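Local coordinates for protein Rab GDP dissociation inhibitor alpha (Naegleria fowleri, PDB 6C87) that probably binds prenylated Rab GTPases in their GDP-bound form, slows release of the nucleotide and withdraws the Rab from membranes, as GDP dissociation inhibitors do, at residues A[13-18]-A[290-295]; A[311-316]-A[385-390]; A[342-347]-A[416-421]. All coordinates share one frame; numbering follows the deposited sequence.

Contact 1: A[13-18]-A[290-295]; sequences YDVVVL and MVVGDP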
loop_
_atom_site.group_PDB
_atom_site.type_symbol
_atom_site.label_atom_id
_atom_site.label_comp_id
_atom_site.label_asym_id
_atom_site.label_seq_id
_atom_site.Cartn_x
_atom_site.Cartn_y
_atom_site.Cartn_z
ATOM N N TYR A 13 -31.550 -1.623 -2.999
ATOM C CA TYR A 13 -30.250 -1.617 -3.649
ATOM C C TYR A 13 -29.201 -1.073 -2.693
ATOM O O TYR A 13 -29.513 -0.376 -1.724
ATOM C CB TYR A 13 -30.260 -0.768 -4.931
ATOM C CG TYR A 13 -31.274 -1.218 -5.954
ATOM C CD1 TYR A 13 -30.916 -2.086 -6.978
ATOM C CD2 TYR A 13 -32.593 -0.777 -5.896
ATOM C CE1 TYR A 13 -31.843 -2.504 -7.919
ATOM C CE2 TYR A 13 -33.528 -1.190 -6.833
ATOM C CZ TYR A 13 -33.146 -2.055 -7.841
ATOM O OH TYR A 13 -34.067 -2.476 -8.774
ATOM N N ASP A 14 -27.943 -1.423 -2.967
ATOM C CA ASP A 14 -26.841 -0.794 -2.251
ATOM C C ASP A 14 -26.659 0.652 -2.698
ATOM O O ASP A 14 -26.552 1.560 -1.866
ATOM C CB ASP A 14 -25.550 -1.585 -2.460
ATOM C CG ASP A 14 -25.595 -2.957 -1.823
ATOM O OD1 ASP A 14 -26.026 -3.072 -0.656
ATOM O OD2 ASP A 14 -25.183 -3.926 -2.490
ATOM N N VAL A 15 -26.632 0.884 -4.012
ATOM C CA VAL A 15 -26.371 2.202 -4.583
ATOM C C VAL A 15 -27.309 2.441 -5.757
ATOM O O VAL A 15 -27.610 1.517 -6.521
ATOM C CB VAL A 15 -24.904 2.329 -5.047
ATOM C CG1 VAL A 15 -24.643 3.706 -5.640
ATOM C CG2 VAL A 15 -23.937 2.048 -3.896
ATOM N N VAL A 16 -27.770 3.684 -5.902
ATOM C CA VAL A 16 -28.459 4.148 -7.101
ATOM C C VAL A 16 -27.539 5.122 -7.829
ATOM O O VAL A 16 -27.009 6.054 -7.216
ATOM C CB VAL A 16 -29.805 4.815 -6.770
ATOM C CG1 VAL A 16 -30.421 5.417 -8.028
ATOM C CG2 VAL A 16 -30.753 3.822 -6.147
ATOM N N VAL A 17 -27.336 4.898 -9.127
ATOM C CA VAL A 17 -26.508 5.754 -9.969
ATOM C C VAL A 17 -27.410 6.473 -10.968
ATOM O O VAL A 17 -28.245 5.839 -11.625
ATOM C CB VAL A 17 -25.419 4.952 -10.702
ATOM C CG1 VAL A 17 -24.576 5.879 -11.580
ATOM C CG2 VAL A 17 -24.538 4.215 -9.703
ATOM N N LEU A 18 -27.214 7.785 -11.112
ATOM C CA LEU A 18 -28.067 8.624 -11.948
ATOM C C LEU A 18 -27.240 9.280 -13.050
ATOM O O LEU A 18 -26.317 10.050 -12.764
ATOM C CB LEU A 18 -28.769 9.676 -11.090
ATOM C CG LEU A 18 -29.631 9.097 -9.962
ATOM C CD1 LEU A 18 -30.321 10.183 -9.137
ATOM C CD2 LEU A 18 -30.660 8.131 -10.528
ATOM N N MET A 290 -26.714 4.789 -0.684
ATOM C CA MET A 290 -25.991 5.882 -1.320
ATOM C C MET A 290 -26.624 6.185 -2.667
ATOM O O MET A 290 -27.308 5.344 -3.256
ATOM C CB MET A 290 -24.516 5.543 -1.553
ATOM C CG MET A 290 -23.708 5.267 -0.315
ATOM S SD MET A 290 -22.192 4.394 -0.728
ATOM C CE MET A 290 -21.360 4.402 0.861
ATOM N N VAL A 291 -26.370 7.393 -3.166
ATOM C CA VAL A 291 -26.752 7.769 -4.520
ATOM C C VAL A 291 -25.564 8.442 -5.199
ATOM O O VAL A 291 -24.804 9.177 -4.559
ATOM C CB VAL A 291 -28.011 8.665 -4.523
ATOM C CG1 VAL A 291 -27.755 9.970 -3.790
ATOM C CG2 VAL A 291 -28.481 8.915 -5.956
ATOM N N VAL A 292 -25.394 8.169 -6.494
ATOM C CA VAL A 292 -24.296 8.690 -7.305
ATOM C C VAL A 292 -24.890 9.304 -8.566
ATOM O O VAL A 292 -25.803 8.727 -9.168
ATOM C CB VAL A 292 -23.276 7.580 -7.666
ATOM C CG1 VAL A 292 -22.235 8.080 -8.662
ATOM C CG2 VAL A 292 -22.595 7.042 -6.414
ATOM N N GLY A 293 -24.395 10.480 -8.959
ATOM C CA GLY A 293 -24.923 11.107 -10.163
ATOM C C GLY A 293 -24.133 12.321 -10.608
ATOM O O GLY A 293 -23.262 12.829 -9.896
ATOM N N ASP A 294 -24.471 12.795 -11.814
ATOM C CA ASP A 294 -23.843 13.987 -12.363
ATOM C C ASP A 294 -24.577 15.229 -11.873
ATOM O O ASP A 294 -25.715 15.134 -11.410
ATOM C CB ASP A 294 -23.831 13.922 -13.897
ATOM C CG ASP A 294 -25.209 14.088 -14.515
ATOM O OD1 ASP A 294 -25.754 13.083 -15.018
ATOM O OD2 ASP A 294 -25.749 15.220 -14.506
ATOM N N PRO A 295 -23.953 16.415 -11.963
ATOM C CA PRO A 295 -24.543 17.613 -11.337
ATOM C C PRO A 295 -26.003 17.889 -11.684
ATOM O O PRO A 295 -26.715 18.462 -10.847
ATOM C CB PRO A 295 -23.636 18.742 -11.850
ATOM C CG PRO A 295 -22.319 18.106 -12.029
ATOM C CD PRO A 295 -22.606 16.696 -12.499
#
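Val15, Val17, Met290 and Val292 share one face of the sheet; Val292 stands opposite Val17, and its CG2 reaches obliquely back to Val15 CG1 at 4.0 Å. Its CB lies alongside Val17 CG2, the two valines pointing the same way. Val15 holds CG1 anti to its backbone N (chi1 -180°), the branch turned to Val292, and leaves CG2 for Met290 CB. On the face of Val16, Leu18 and Val291, the side chains of Leu18 and Val291 cross, with Leu18 CD1 3.9 Å from Val291 CG2. Between these two layers of side chains the strands run parallel, their axes 17° apart: Val16 N donates to Met290 O (3.2 Å), Val292 N to Val16 O (2.8 Å) and Leu18 N to Val292 O (2.6 Å). This is the centre of the parallel sheet of a Rossmann-like domain, consistent with the family's place in the NADP_Rossmann clan, and strand 15-18 is its first strand. Strand 38-41 flanks it on one side, and strand 409-411 lies beyond 290-293 on the other. Helix 22-33 packs on the Val15 and Val17 face through Leu31 and Ser28. At the C-terminal end Gly293 CA comes 3.1 Å from Leu18 O, and Asp294 N adds a weak bond to that same oxygen.

Contact 2: A[311-316]-A[385-390]; sequences VICILS and NPIDEK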
loop_
_atom_site.group_PDB
_atom_site.type_symbol
_atom_site.label_atom_id
_atom_site.label_comp_id
_atom_site.label_asym_id
_atom_site.label_seq_id
_atom_site.Cartn_x
_atom_site.Cartn_y
_atom_site.Cartn_z
ATOM N N VAL A 311 -16.610 23.794 -30.120
ATOM C CA VAL A 311 -17.018 24.059 -31.496
ATOM C C VAL A 311 -16.708 22.823 -32.320
ATOM O O VAL A 311 -15.537 22.475 -32.532
ATOM C CB VAL A 311 -16.329 25.299 -32.078
ATOM C CG1 VAL A 311 -16.835 25.533 -33.484
ATOM C CG2 VAL A 311 -16.612 26.511 -31.210
ATOM N N ILE A 312 -17.758 22.202 -32.834
ATOM C CA ILE A 312 -17.669 20.922 -33.518
ATOM C C ILE A 312 -17.671 21.208 -35.013
ATOM O O ILE A 312 -18.591 21.859 -35.528
ATOM C CB ILE A 312 -18.817 19.996 -33.080
ATOM C CG1 ILE A 312 -18.773 19.847 -31.552
ATOM C CG2 ILE A 312 -18.728 18.639 -33.743
ATOM C CD1 ILE A 312 -20.021 19.250 -30.931
ATOM N N CYS A 313 -16.608 20.776 -35.695
ATOM C CA CYS A 313 -16.365 21.110 -37.093
ATOM C C CYS A 313 -16.260 19.853 -37.940
ATOM O O CYS A 313 -15.494 18.938 -37.613
ATOM C CB CYS A 313 -15.086 21.936 -37.253
ATOM S SG CYS A 313 -14.995 23.365 -36.174
ATOM N N ILE A 314 -17.028 19.814 -39.024
ATOM C CA ILE A 314 -16.908 18.770 -40.030
ATOM C C ILE A 314 -16.014 19.278 -41.152
ATOM O O ILE A 314 -16.303 20.309 -41.778
ATOM C CB ILE A 314 -18.278 18.342 -40.564
ATOM C CG1 ILE A 314 -19.129 17.823 -39.398
ATOM C CG2 ILE A 314 -18.087 17.295 -41.664
ATOM C CD1 ILE A 314 -20.540 17.431 -39.771
ATOM N N LEU A 315 -14.941 18.542 -41.422
ATOM C CA LEU A 315 -13.973 18.914 -42.438
ATOM C C LEU A 315 -13.968 17.867 -43.539
ATOM O O LEU A 315 -14.218 16.683 -43.296
ATOM C CB LEU A 315 -12.565 19.048 -41.840
ATOM C CG LEU A 315 -12.420 19.875 -40.556
ATOM C CD1 LEU A 315 -10.976 19.908 -40.091
ATOM C CD2 LEU A 315 -12.925 21.292 -40.790
ATOM N N SER A 316 -13.677 18.319 -44.755
ATOM C CA SER A 316 -13.460 17.444 -45.898
ATOM C C SER A 316 -11.980 17.367 -46.261
ATOM O O SER A 316 -11.622 17.101 -47.412
ATOM C CB SER A 316 -14.288 17.917 -47.087
ATOM O OG SER A 316 -15.634 17.511 -46.932
ATOM N N ASN A 385 -9.990 26.095 -41.604
ATOM C CA ASN A 385 -10.747 26.472 -42.789
ATOM C C ASN A 385 -10.170 25.805 -44.034
ATOM O O ASN A 385 -8.949 25.639 -44.141
ATOM C CB ASN A 385 -10.747 27.989 -42.957
ATOM C CG ASN A 385 -11.712 28.672 -42.011
ATOM O OD1 ASN A 385 -12.832 28.198 -41.803
ATOM N ND2 ASN A 385 -11.277 29.782 -41.418
ATOM N N PRO A 386 -11.016 25.420 -45.000
ATOM C CA PRO A 386 -12.472 25.627 -44.962
ATOM C C PRO A 386 -13.243 24.609 -44.109
ATOM O O PRO A 386 -12.852 23.447 -44.046
ATOM C CB PRO A 386 -12.880 25.508 -46.436
ATOM C CG PRO A 386 -11.824 24.684 -47.074
ATOM C CD PRO A 386 -10.568 24.764 -46.240
ATOM N N ILE A 387 -14.337 25.050 -43.483
ATOM C CA ILE A 387 -15.161 24.215 -42.610
ATOM C C ILE A 387 -16.520 23.988 -43.268
ATOM O O ILE A 387 -17.232 24.949 -43.583
ATOM C CB ILE A 387 -15.320 24.853 -41.217
ATOM C CG1 ILE A 387 -13.951 25.017 -40.547
ATOM C CG2 ILE A 387 -16.260 24.030 -40.345
ATOM C CD1 ILE A 387 -13.991 25.781 -39.245
ATOM N N ASP A 388 -16.899 22.715 -43.431
ATOM C CA ASP A 388 -18.160 22.389 -44.094
ATOM C C ASP A 388 -19.352 22.752 -43.222
ATOM O O ASP A 388 -20.320 23.359 -43.694
ATOM C CB ASP A 388 -18.204 20.899 -44.443
ATOM C CG ASP A 388 -17.310 20.531 -45.612
ATOM O OD1 ASP A 388 -16.593 21.404 -46.160
ATOM O OD2 ASP A 388 -17.326 19.339 -45.977
ATOM N N GLU A 389 -19.315 22.343 -41.958
ATOM C CA GLU A 389 -20.354 22.615 -40.976
ATOM C C GLU A 389 -19.715 22.837 -39.623
ATOM O O GLU A 389 -18.714 22.194 -39.283
ATOM C CB GLU A 389 -21.401 21.496 -40.858
ATOM C CG GLU A 389 -22.402 21.458 -41.979
ATOM C CD GLU A 389 -23.374 22.623 -41.933
ATOM O OE1 GLU A 389 -23.390 23.353 -40.915
ATOM O OE2 GLU A 389 -24.138 22.788 -42.910
ATOM N N LYS A 390 -20.288 23.777 -38.874
ATOM C CA LYS A 390 -19.776 24.177 -37.575
ATOM C C LYS A 390 -20.932 24.246 -36.582
ATOM O O LYS A 390 -21.961 24.874 -36.861
ATOM C CB LYS A 390 -19.056 25.525 -37.697
ATOM C CG LYS A 390 -18.431 26.012 -36.430
ATOM C CD LYS A 390 -17.843 27.407 -36.575
ATOM C CE LYS A 390 -18.848 28.374 -37.183
ATOM N NZ LYS A 390 -18.537 29.764 -36.773
HETATM O O HOH W 1 -13.782 20.920 -45.234
#
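Asp388 reaches back over the end of the strand that carries Ile314 and Ser316. Its CB lies 3.3 Å from Ile314 O, the oxygen that takes the bond from Asp388 N (3.0 Å), nearly in line with the carbonyl. CG stands anti to the carbonyl carbon (chi1 -74°), carrying the carboxylate on toward Ser316. There OD2 accepts from Ser316 OG at 2.7 Å, on its syn side and 22° out of the carboxylate plane. OD1 accepts a hydrogen bond from a water that also donates to Pro386 O and accepts from Ser316 N, so both carboxylate oxygens are tied to the same serine, one directly and one through water. Beside this polar group Ile387 fits against the strand: CG2 meets Cys313 CB, and CG1 meets Leu315 CD2 at 3.9 Å. Further along, Ile314 N donates to Glu389 O (2.9 Å), and Lys390 CG lies against Val311 CG1, the two side chains slanting across each other. The segments pair antiparallel where strand 302-315 finishes and strand 389-400 begins, Cys313 opposite Lys390 as a non-hydrogen-bonded pair. Strand 360-367 flanks 302-315 on its other edge, helix 378-384 packs on Val311 and Cys313 through Leu381, and helix 56-64 meets Ile312 and Ile314, its Arg64 salt-bridged to Glu389.

Contact 3: A[342-347]-A[416-421]; sequences DIYCCV and DATTHF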
loop_
_atom_site.group_PDB
_atom_site.type_symbol
_atom_site.label_atom_id
_atom_site.label_comp_id
_atom_site.label_asym_id
_atom_site.label_seq_id
_atom_site.Cartn_x
_atom_site.Cartn_y
_atom_site.Cartn_z
ATOM N N ASP A 342 -5.742 26.837 -21.756
ATOM C CA ASP A 342 -5.359 26.191 -23.000
ATOM C C ASP A 342 -6.590 25.942 -23.866
ATOM O O ASP A 342 -7.711 25.809 -23.371
ATOM C CB ASP A 342 -4.646 24.863 -22.723
ATOM C CG ASP A 342 -3.293 25.036 -22.036
ATOM O OD1 ASP A 342 -2.931 26.177 -21.657
ATOM O OD2 ASP A 342 -2.597 24.006 -21.865
ATOM N N ILE A 343 -6.374 25.889 -25.174
ATOM C CA ILE A 343 -7.395 25.458 -26.114
ATOM C C ILE A 343 -6.988 24.084 -26.606
ATOM O O ILE A 343 -5.805 23.831 -26.866
ATOM C CB ILE A 343 -7.564 26.412 -27.309
ATOM C CG1 ILE A 343 -7.683 27.860 -26.841
ATOM C CG2 ILE A 343 -8.797 26.003 -28.110
ATOM C CD1 ILE A 343 -7.702 28.862 -27.988
ATOM N N TYR A 344 -7.967 23.202 -26.739
ATOM C CA TYR A 344 -7.740 21.825 -27.139
ATOM C C TYR A 344 -8.488 21.569 -28.433
ATOM O O TYR A 344 -9.602 22.072 -28.627
ATOM C CB TYR A 344 -8.196 20.849 -26.041
ATOM C CG TYR A 344 -7.554 21.138 -24.705
ATOM C CD1 TYR A 344 -8.082 22.098 -23.853
ATOM C CD2 TYR A 344 -6.396 20.474 -24.307
ATOM C CE1 TYR A 344 -7.487 22.383 -22.645
ATOM C CE2 TYR A 344 -5.791 20.751 -23.089
ATOM C CZ TYR A 344 -6.346 21.711 -22.263
ATOM O OH TYR A 344 -5.767 22.010 -21.049
ATOM N N CYS A 345 -7.846 20.847 -29.343
ATOM C CA CYS A 345 -8.506 20.390 -30.560
ATOM C C CYS A 345 -8.130 18.937 -30.802
ATOM O O CYS A 345 -6.947 18.612 -30.947
ATOM C CB CYS A 345 -8.130 21.248 -31.771
ATOM S SG CYS A 345 -8.967 20.692 -33.280
ATOM N N CYS A 346 -9.129 18.068 -30.845
ATOM C CA CYS A 346 -8.925 16.680 -31.227
ATOM C C CYS A 346 -9.648 16.413 -32.536
ATOM O O CYS A 346 -10.740 16.940 -32.777
ATOM C CB CYS A 346 -9.420 15.712 -30.151
ATOM S SG CYS A 346 -11.189 15.732 -29.919
ATOM N N VAL A 347 -9.016 15.615 -33.387
ATOM C CA VAL A 347 -9.524 15.319 -34.715
ATOM C C VAL A 347 -9.700 13.817 -34.822
ATOM O O VAL A 347 -8.784 13.057 -34.496
ATOM C CB VAL A 347 -8.584 15.840 -35.813
ATOM C CG1 VAL A 347 -9.209 15.611 -37.184
ATOM C CG2 VAL A 347 -8.260 17.308 -35.575
ATOM N N ASP A 416 -14.218 18.876 -18.064
ATOM C CA ASP A 416 -13.483 20.077 -18.420
ATOM C C ASP A 416 -13.146 20.051 -19.907
ATOM O O ASP A 416 -13.465 19.099 -20.632
ATOM C CB ASP A 416 -12.247 20.229 -17.527
ATOM C CG ASP A 416 -11.214 19.108 -17.710
ATOM O OD1 ASP A 416 -11.180 18.434 -18.762
ATOM O OD2 ASP A 416 -10.435 18.878 -16.759
ATOM N N ALA A 417 -12.483 21.118 -20.362
ATOM C CA ALA A 417 -12.246 21.326 -21.787
ATOM C C ALA A 417 -11.174 20.406 -22.367
ATOM O O ALA A 417 -11.122 20.246 -23.591
ATOM C CB ALA A 417 -11.852 22.780 -22.040
ATOM N N THR A 418 -10.331 19.802 -21.534
ATOM C CA THR A 418 -9.242 18.983 -22.049
ATOM C C THR A 418 -9.772 17.857 -22.929
ATOM O O THR A 418 -10.863 17.317 -22.709
ATOM C CB THR A 418 -8.413 18.390 -20.903
ATOM O OG1 THR A 418 -9.181 17.398 -20.203
ATOM C CG2 THR A 418 -8.001 19.487 -19.926
ATOM N N THR A 419 -8.973 17.501 -23.935
ATOM C CA THR A 419 -9.269 16.399 -24.840
ATOM C C THR A 419 -8.492 15.136 -24.468
ATOM O O THR A 419 -8.152 14.331 -25.341
ATOM C CB THR A 419 -8.979 16.804 -26.286
ATOM O OG1 THR A 419 -7.699 17.445 -26.357
ATOM C CG2 THR A 419 -10.030 17.769 -26.779
ATOM N N HIS A 420 -8.184 14.962 -23.186
ATOM C CA HIS A 420 -7.688 13.700 -22.660
ATOM C C HIS A 420 -8.383 13.451 -21.325
ATOM O O HIS A 420 -9.016 14.346 -20.760
ATOM C CB HIS A 420 -6.155 13.686 -22.546
ATOM C CG HIS A 420 -5.568 14.945 -21.992
ATOM N ND1 HIS A 420 -5.531 15.218 -20.642
ATOM C CD2 HIS A 420 -4.984 16.003 -22.606
ATOM C CE1 HIS A 420 -4.945 16.387 -20.448
ATOM N NE2 HIS A 420 -4.606 16.885 -21.623
ATOM N N PHE A 421 -8.279 12.219 -20.824
ATOM C CA PHE A 421 -9.193 11.754 -19.783
ATOM C C PHE A 421 -8.639 11.784 -18.363
ATOM O O PHE A 421 -9.338 11.326 -17.454
ATOM C CB PHE A 421 -9.664 10.329 -20.102
ATOM C CG PHE A 421 -10.971 10.266 -20.844
ATOM C CD1 PHE A 421 -12.160 10.634 -20.222
ATOM C CD2 PHE A 421 -11.020 9.824 -22.158
ATOM C CE1 PHE A 421 -13.378 10.569 -20.900
ATOM C CE2 PHE A 421 -12.236 9.746 -22.843
ATOM C CZ PHE A 421 -13.417 10.128 -22.211
#
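Thr418 lays its CA over the middle of the Tyr344 ring, 3.6 Å from the centroid and only 5° off the ring normal, a CH-pi contact. The methyl CG2 of Thr418 goes on to the phenol end, where it is 3.6 Å from Tyr344 OH. At the root of the side chain Thr419 takes over: its OG1 comes within 3.5 Å of Tyr344 CB, and its CG2 sits between that carbon and Cys346 SG (3.9 Å). Ala417 approaches CD1 of the ring obliquely with its carbonyl oxygen. A second shell fixes these groups. Thr418 OG1 stands between its own backbone N and carbonyl carbon (chi1 70°), from where it donates to Asp416 OD1 at 2.7 Å. Lys87 makes a salt bridge to the same OD1 and also bonds Thr418 O, bracing the turn. Ser365 holds Ala417 O, and Gln329 OE1 bonds Thr419 OG1, so two strands of the mixed sheet grip the loop with polar side chains. The loop runs from strand 409-411 to helix 422-436 and packs on the face of the mixed sheet bearing Tyr344 and Cys346, whose strand 343-349 lies between 328-332 and 360-367; helix 378-384 packs against Ile343, which points away from the loop.

In the fold
From the N terminus, strand 15-18 meets its partner only some 270 residues later, past most of the helices and part of the mixed sheet, when 290-295 closes contact 1 in the parallel sheet, before contacts 2 and 3 open. The next strand, 302-315, takes the chain into the mixed sheet. Contacts 2 and 3 each close a loop of about 70 residues, and they cross: 342-347 lies inside the loop that 385-390 closes, and 416-421 comes after it. Both reach the mixed sheet, their centres about 17 Å apart, against about 38 Å between the centres of contacts 1 and 2. Strand 409-411 returns to the parallel sheet beside 290-293, and contact 3 then ties the loop leaving it to the mixed sheet.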